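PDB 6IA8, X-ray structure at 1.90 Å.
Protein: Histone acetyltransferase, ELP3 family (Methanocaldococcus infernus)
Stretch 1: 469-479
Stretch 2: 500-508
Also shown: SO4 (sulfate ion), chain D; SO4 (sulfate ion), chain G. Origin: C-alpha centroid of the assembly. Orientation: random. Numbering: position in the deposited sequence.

Stretch 1 (469-479) YGRMLMKEAER
Stretch 2 (500-508) EYYRKLGYK

What fills the apolar centre of this contact? Met474 does, from the middle of a regular helix that covers 469-479 and runs on beyond it, with phi/psi near -64/-43 and backbone N-to-O bonds from residue i+4 to residue i. Its CA-to-CB bond points toward the other stretch, and an m, m, m rotamer folds the chain so that its methyl meets two tyrosines. Met474 CE lies 3.9 Å from Tyr502 CE1, near the plane of that ring and at its edge, and 3.5 Å from Tyr507 CZ. Nearer the backbone, Met474 CG packs 4.0 Å from CD1 of Leu505, whose CA-to-CB bond also points toward the helix and whose rotamer is m, t.

How does the second stretch bring these side chains to one place? It arrives as little more than the last turn of a helix that begins earlier in the chain, whose N-to-C direction makes 64° with that of the first, the axes coming no closer than 11.9 Å. The chain then turns: Leu505 has phi/psi -92/15, Gly506 91/7 and Tyr507 -87/156. A CB on Gly506 would be jammed against the carbonyl O of Leu505, so the turn itself calls for glycine. Tyr507 N bonds back to Tyr502 O at 3.0 Å, closing the turn. Tyr502 (chi1 -64°, chi2 -73°) and Tyr507 (chi1 -72°, chi2 74°) both use m rotamers. In register, Arg471 and Leu505 have the nearest CA atoms, 7.8 Å apart, and Arg471 CG touches Leu505 CD2 at 3.6 Å.

Where does the contact turn polar toward the C-terminal end of the first stretch? One turn beyond Met474, Glu478 (m, t, chi3 6°) extends its carboxylate to Tyr507. Tyr507 OH donates a short hydrogen bond to Glu478 OE2, 2.5 Å away and near the plane of the tyrosine ring. The same hydroxyl oxygen is 3.3 Å from Met474 CE, so this polar link borders the apolar centre directly.

What closes the opposite edge? Tyr501, with chi1 176° (t) and chi2 86°, brings its OH to 3.6 Å from Gly470 C. An ideal CB on Gly470 would lie 2.5 Å from Tyr501 OH, a clash that the glycine avoids. The sulfate of chain D, probably from the crystallisation liquor, bridges the stretches: Tyr501 OH donates to its O3 at 2.9 Å, Gly470 N to its O4 at 2.9 Å, and Arg471 N and NE to its O1 at 2.8 and 2.9 Å. Arg471 (m, t, m, chi4 179°) adds NH2 to sulfate O2 at 3.0 Å.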

ATOM      1  N   TYR A 469     -20.551  -4.768   6.180  1.00 34.90           N
ATOM      2  CA  TYR A 469     -19.330  -5.543   6.380  1.00 37.21           C
ATOM      3  C   TYR A 469     -18.308  -4.748   7.174  1.00 36.62           C
ATOM      4  O   TYR A 469     -17.658  -5.294   8.082  1.00 33.71           O
ATOM      5  CB  TYR A 469     -18.753  -5.982   5.029  1.00 36.08           C
ATOM      6  CG  TYR A 469     -19.554  -7.073   4.376  1.00 39.11           C
ATOM      7  CD1 TYR A 469     -19.685  -8.324   4.982  1.00 42.40           C
ATOM      8  CD2 TYR A 469     -20.174  -6.863   3.155  1.00 43.46           C
ATOM      9  CE1 TYR A 469     -20.426  -9.331   4.397  1.00 48.58           C
ATOM     10  CE2 TYR A 469     -20.920  -7.879   2.547  1.00 56.08           C
ATOM     11  CZ  TYR A 469     -21.039  -9.103   3.172  1.00 51.73           C
ATOM     12  OH  TYR A 469     -21.768 -10.096   2.564  1.00 55.32           O
ATOM     13  N   GLY A 470     -18.180  -3.451   6.866  1.00 36.60           N
ATOM     14  CA  GLY A 470     -17.233  -2.611   7.584  1.00 37.76           C
ATOM     15  C   GLY A 470     -17.584  -2.515   9.055  1.00 32.54           C
ATOM     16  O   GLY A 470     -16.745  -2.730   9.936  1.00 36.35           O
ATOM     17  N   ARG A 471     -18.855  -2.252   9.338  1.00 32.73           N
ATOM     18  CA  ARG A 471     -19.285  -2.148  10.723  1.00 33.85           C
ATOM     19  C   ARG A 471     -19.118  -3.465  11.465  1.00 38.34           C
ATOM     20  O   ARG A 471     -18.769  -3.469  12.649  1.00 38.85           O
ATOM     21  CB  ARG A 471     -20.736  -1.691  10.786  1.00 38.16           C
ATOM     22  CG  ARG A 471     -20.886  -0.198  10.596  1.00 46.33           C
ATOM     23  CD  ARG A 471     -22.334   0.173  10.278  1.00 51.83           C
ATOM     24  NE  ARG A 471     -22.689  -0.248   8.926  1.00 79.61           N
ATOM     25  CZ  ARG A 471     -23.884  -0.072   8.374  1.00 78.01           C
ATOM     26  NH1 ARG A 471     -24.853   0.522   9.060  1.00 65.17           N
ATOM     27  NH2 ARG A 471     -24.109  -0.493   7.138  1.00 79.97           N
ATOM     28  N   MET A 472     -19.395  -4.592  10.799  1.00 34.85           N
ATOM     29  CA  MET A 472     -19.233  -5.889  11.452  1.00 35.85           C
ATOM     30  C   MET A 472     -17.758  -6.192  11.729  1.00 39.79           C
ATOM     31  O   MET A 472     -17.415  -6.745  12.780  1.00 31.34           O
ATOM     32  CB  MET A 472     -19.861  -6.988  10.591  1.00 33.31           C
ATOM     33  CG  MET A 472     -21.372  -7.002  10.602  1.00 43.41           C
ATOM     34  SD  MET A 472     -22.052  -8.497   9.835  1.00 54.71           S
ATOM     35  CE  MET A 472     -21.904  -8.093   8.094  1.00 63.97           C
ATOM     36  N   LEU A 473     -16.858  -5.843  10.813  1.00 36.20           N
ATOM     37  CA  LEU A 473     -15.443  -6.056  11.097  1.00 37.80           C
ATOM     38  C   LEU A 473     -14.978  -5.187  12.263  1.00 31.48           C
ATOM     39  O   LEU A 473     -14.193  -5.638  13.107  1.00 33.71           O
ATOM     40  CB  LEU A 473     -14.608  -5.773   9.849  1.00 30.26           C
ATOM     41  CG  LEU A 473     -14.701  -6.800   8.714  1.00 34.79           C
ATOM     42  CD1 LEU A 473     -14.048  -6.305   7.447  1.00 35.79           C
ATOM     43  CD2 LEU A 473     -14.063  -8.120   9.173  1.00 31.72           C
ATOM     44  N   MET A 474     -15.441  -3.935  12.328  1.00 34.14           N
ATOM     45  CA  MET A 474     -15.063  -3.072  13.446  1.00 31.00           C
ATOM     46  C   MET A 474     -15.587  -3.626  14.763  1.00 35.32           C
ATOM     47  O   MET A 474     -14.868  -3.629  15.775  1.00 30.96           O
ATOM     48  CB  MET A 474     -15.580  -1.652  13.223  1.00 31.45           C
ATOM     49  CG  MET A 474     -14.883  -0.938  12.062  1.00 32.00           C
ATOM     50  SD  MET A 474     -13.124  -0.559  12.452  1.00 37.07           S
ATOM     51  CE  MET A 474     -13.415   0.661  13.735  1.00 36.41           C
ATOM     52  N   LYS A 475     -16.835  -4.105  14.773  1.00 32.46           N
ATOM     53  CA  LYS A 475     -17.379  -4.661  16.006  1.00 34.34           C
ATOM     54  C   LYS A 475     -16.538  -5.855  16.455  1.00 34.98           C
ATOM     55  O   LYS A 475     -16.248  -6.030  17.650  1.00 34.16           O
ATOM     56  CB  LYS A 475     -18.845  -5.058  15.800  1.00 36.13           C
ATOM     57  CG  LYS A 475     -19.597  -5.311  17.103  1.00 46.44           C
ATOM     58  N   GLU A 476     -16.161  -6.714  15.510  1.00 32.58           N
ATOM     59  CA  GLU A 476     -15.367  -7.888  15.871  1.00 34.54           C
ATOM     60  C   GLU A 476     -13.976  -7.478  16.335  1.00 33.62           C
ATOM     61  O   GLU A 476     -13.428  -8.041  17.290  1.00 34.69           O
ATOM     62  CB  GLU A 476     -15.260  -8.843  14.690  1.00 35.02           C
ATOM     63  CG  GLU A 476     -14.439 -10.089  14.969  1.00 37.76           C
ATOM     64  CD  GLU A 476     -15.133 -11.074  15.873  1.00 51.61           C
ATOM     65  OE1 GLU A 476     -14.485 -12.053  16.263  1.00 46.94           O
ATOM     66  OE2 GLU A 476     -16.319 -10.870  16.206  1.00 47.12           O
ATOM     67  N   ALA A 477     -13.414  -6.447  15.719  1.00 33.17           N
ATOM     68  CA  ALA A 477     -12.116  -5.958  16.177  1.00 33.90           C
ATOM     69  C   ALA A 477     -12.196  -5.433  17.608  1.00 33.09           C
ATOM     70  O   ALA A 477     -11.307  -5.696  18.440  1.00 32.86           O
ATOM     71  CB  ALA A 477     -11.602  -4.862  15.236  1.00 35.62           C
ATOM     72  N   GLU A 478     -13.244  -4.664  17.903  1.00 32.19           N
ATOM     73  CA  GLU A 478     -13.429  -4.145  19.252  1.00 33.21           C
ATOM     74  C   GLU A 478     -13.611  -5.278  20.256  1.00 35.52           C
ATOM     75  O   GLU A 478     -13.051  -5.232  21.362  1.00 36.75           O
ATOM     76  CB  GLU A 478     -14.630  -3.200  19.286  1.00 34.47           C
ATOM     77  CG  GLU A 478     -14.378  -1.926  18.437  1.00 36.61           C
ATOM     78  CD  GLU A 478     -15.630  -1.109  18.225  1.00 47.01           C
ATOM     79  OE1 GLU A 478     -16.678  -1.435  18.806  1.00 50.77           O
ATOM     80  OE2 GLU A 478     -15.559  -0.144  17.462  1.00 41.03           O
ATOM     81  N   ARG A 479     -14.395  -6.302  19.893  1.00 35.44           N
ATOM     82  CA  ARG A 479     -14.598  -7.438  20.794  1.00 47.78           C
ATOM     83  C   ARG A 479     -13.283  -8.159  21.068  1.00 34.32           C
ATOM     84  O   ARG A 479     -12.962  -8.491  22.217  1.00 38.30           O
ATOM     85  CB  ARG A 479     -15.614  -8.414  20.198  1.00 54.46           C
ATOM     86  CG  ARG A 479     -15.983  -9.556  21.113  1.00 83.92           C
ATOM     87  CD  ARG A 479     -16.722 -10.666  20.381  1.00115.02           C
ATOM     88  NE  ARG A 479     -15.843 -11.415  19.487  1.00145.41           N
ATOM     89  CZ  ARG A 479     -14.991 -12.354  19.888  1.00132.63           C
ATOM     90  NH1 ARG A 479     -14.892 -12.656  21.173  1.00142.50           N
ATOM     91  NH2 ARG A 479     -14.234 -12.986  19.004  1.00101.40           N
ATOM     92  N   GLU A 500     -15.051  10.950   9.120  1.00 39.38           N
ATOM     93  CA  GLU A 500     -16.491  11.045   9.340  1.00 46.43           C
ATOM     94  C   GLU A 500     -17.103   9.662   9.500  1.00 43.78           C
ATOM     95  O   GLU A 500     -18.016   9.468  10.307  1.00 41.87           O
ATOM     96  CB  GLU A 500     -17.160  11.802   8.186  1.00 45.44           C
ATOM     97  CG  GLU A 500     -18.537  12.334   8.504  1.00100.96           C
ATOM     98  CD  GLU A 500     -18.530  13.317   9.659  1.00125.34           C
ATOM     99  OE1 GLU A 500     -19.053  12.969  10.739  1.00125.26           O
ATOM    100  OE2 GLU A 500     -17.990  14.431   9.491  1.00107.23           O
ATOM    101  N   TYR A 501     -16.597   8.682   8.755  1.00 39.72           N
ATOM    102  CA  TYR A 501     -17.114   7.322   8.841  1.00 39.78           C
ATOM    103  C   TYR A 501     -16.920   6.756  10.237  1.00 50.78           C
ATOM    104  O   TYR A 501     -17.834   6.145  10.798  1.00 42.62           O
ATOM    105  CB  TYR A 501     -16.414   6.435   7.811  1.00 42.85           C
ATOM    106  CG  TYR A 501     -16.807   4.963   7.864  1.00 36.41           C
ATOM    107  CD1 TYR A 501     -17.925   4.491   7.179  1.00 41.21           C
ATOM    108  CD2 TYR A 501     -16.077   4.064   8.615  1.00 33.40           C
ATOM    109  CE1 TYR A 501     -18.283   3.144   7.227  1.00 40.87           C
ATOM    110  CE2 TYR A 501     -16.420   2.715   8.675  1.00 39.52           C
ATOM    111  CZ  TYR A 501     -17.530   2.259   7.987  1.00 39.85           C
ATOM    112  OH  TYR A 501     -17.870   0.931   8.038  1.00 45.26           O
ATOM    113  N   TYR A 502     -15.741   6.964  10.821  1.00 40.36           N
ATOM    114  CA  TYR A 502     -15.489   6.452  12.166  1.00 38.66           C
ATOM    115  C   TYR A 502     -16.235   7.246  13.234  1.00 42.23           C
ATOM    116  O   TYR A 502     -16.602   6.686  14.280  1.00 36.80           O
ATOM    117  CB  TYR A 502     -13.974   6.425  12.427  1.00 33.44           C
ATOM    118  CG  TYR A 502     -13.272   5.438  11.473  1.00 34.21           C
ATOM    119  CD1 TYR A 502     -13.411   4.086  11.642  1.00 32.52           C
ATOM    120  CD2 TYR A 502     -12.519   5.880  10.380  1.00 30.82           C
ATOM    121  CE1 TYR A 502     -12.826   3.179  10.771  1.00 35.68           C
ATOM    122  CE2 TYR A 502     -11.936   4.987   9.491  1.00 35.19           C
ATOM    123  CZ  TYR A 502     -12.079   3.631   9.709  1.00 34.85           C
ATOM    124  OH  TYR A 502     -11.496   2.719   8.859  1.00 36.99           O
ATOM    125  N   ARG A 503     -16.485   8.530  12.996  1.00 41.37           N
ATOM    126  CA  ARG A 503     -17.310   9.275  13.934  1.00 45.55           C
ATOM    127  C   ARG A 503     -18.692   8.653  14.039  1.00 49.49           C
ATOM    128  O   ARG A 503     -19.244   8.550  15.138  1.00 44.29           O
ATOM    129  CB  ARG A 503     -17.419  10.742  13.521  1.00 49.37           C
ATOM    130  CG  ARG A 503     -16.126  11.498  13.675  1.00 48.01           C
ATOM    131  CD  ARG A 503     -16.331  13.048  13.578  1.00 55.76           C
ATOM    132  NE  ARG A 503     -15.039  13.719  13.690  1.00 71.86           N
ATOM    133  CZ  ARG A 503     -14.348  14.216  12.668  1.00 89.65           C
ATOM    134  NH1 ARG A 503     -14.829  14.144  11.430  1.00 84.01           N
ATOM    135  NH2 ARG A 503     -13.172  14.801  12.891  1.00 65.98           N
ATOM    136  N   LYS A 504     -19.267   8.233  12.907  1.00 45.49           N
ATOM    137  CA  LYS A 504     -20.561   7.554  12.935  1.00 57.07           C
ATOM    138  C   LYS A 504     -20.519   6.309  13.819  1.00 53.60           C
ATOM    139  O   LYS A 504     -21.544   5.904  14.372  1.00 48.65           O
ATOM    140  CB  LYS A 504     -20.986   7.162  11.517  1.00 55.55           C
ATOM    141  CG  LYS A 504     -21.807   8.185  10.757  1.00 64.74           C
ATOM    142  CD  LYS A 504     -20.954   9.229  10.075  1.00114.14           C
ATOM    143  CE  LYS A 504     -21.799  10.135   9.185  1.00129.04           C
ATOM    144  NZ  LYS A 504     -22.357   9.415   8.003  1.00 86.12           N
ATOM    145  N   LEU A 505     -19.362   5.670  13.942  1.00 47.59           N
ATOM    146  CA  LEU A 505     -19.227   4.474  14.763  1.00 46.66           C
ATOM    147  C   LEU A 505     -18.803   4.778  16.198  1.00 49.21           C
ATOM    148  O   LEU A 505     -18.390   3.860  16.915  1.00 57.01           O
ATOM    149  CB  LEU A 505     -18.220   3.512  14.118  1.00 44.67           C
ATOM    150  CG  LEU A 505     -18.500   3.107  12.671  1.00 44.62           C
ATOM    151  CD1 LEU A 505     -17.560   2.023  12.240  1.00 38.54           C
ATOM    152  CD2 LEU A 505     -19.948   2.658  12.512  1.00 57.50           C
ATOM    153  N   GLY A 506     -18.890   6.032  16.629  1.00 45.30           N
ATOM    154  CA  GLY A 506     -18.590   6.390  18.001  1.00 46.37           C
ATOM    155  C   GLY A 506     -17.152   6.773  18.282  1.00 47.62           C
ATOM    156  O   GLY A 506     -16.790   6.950  19.450  1.00 50.75           O
ATOM    157  N   TYR A 507     -16.316   6.893  17.265  1.00 42.80           N
ATOM    158  CA  TYR A 507     -14.927   7.267  17.463  1.00 38.61           C
ATOM    159  C   TYR A 507     -14.789   8.783  17.473  1.00 35.80           C
ATOM    160  O   TYR A 507     -15.600   9.509  16.893  1.00 39.40           O
ATOM    161  CB  TYR A 507     -14.051   6.660  16.361  1.00 40.72           C
ATOM    162  CG  TYR A 507     -13.859   5.160  16.499  1.00 40.11           C
ATOM    163  CD1 TYR A 507     -14.880   4.284  16.186  1.00 37.59           C
ATOM    164  CD2 TYR A 507     -12.656   4.624  16.955  1.00 36.92           C
ATOM    165  CE1 TYR A 507     -14.719   2.888  16.335  1.00 35.44           C
ATOM    166  CE2 TYR A 507     -12.480   3.264  17.091  1.00 39.27           C
ATOM    167  CZ  TYR A 507     -13.525   2.399  16.806  1.00 34.10           C
ATOM    168  OH  TYR A 507     -13.364   1.042  16.978  1.00 39.55           O
ATOM    169  N   LYS A 508     -13.733   9.250  18.124  1.00 40.65           N
ATOM    170  CA  LYS A 508     -13.399  10.662  18.187  1.00 44.70           C
ATOM    171  C   LYS A 508     -11.916  10.842  17.888  1.00 37.69           C
ATOM    172  O   LYS A 508     -11.115   9.918  18.049  1.00 39.24           O
ATOM    173  CB  LYS A 508     -13.708  11.250  19.573  1.00 44.04           C
ATOM    174  CG  LYS A 508     -15.167  11.182  19.992  1.00 59.36           C
TER
HETATM  175  S   SO4 D 603     -20.486  -0.762   5.989  1.00 44.97           S
HETATM  176  O1  SO4 D 603     -20.656  -1.433   7.292  1.00 41.04           O
HETATM  177  O2  SO4 D 603     -21.806  -0.868   5.302  1.00 47.06           O
HETATM  178  O3  SO4 D 603     -20.099   0.625   6.209  1.00 42.73           O
HETATM  179  O4  SO4 D 603     -19.481  -1.484   5.190  1.00 42.32           O
HETATM  180  S   SO4 G 606     -14.108  14.651  16.932  1.00 94.50           S
HETATM  181  O1  SO4 G 606     -13.613  13.520  16.154  1.00 94.71           O
HETATM  182  O2  SO4 G 606     -15.517  14.431  17.237  1.00 85.22           O
HETATM  183  O3  SO4 G 606     -13.951  15.874  16.154  1.00111.49           O
HETATM  184  O4  SO4 G 606     -13.357  14.774  18.174  1.00 99.53           O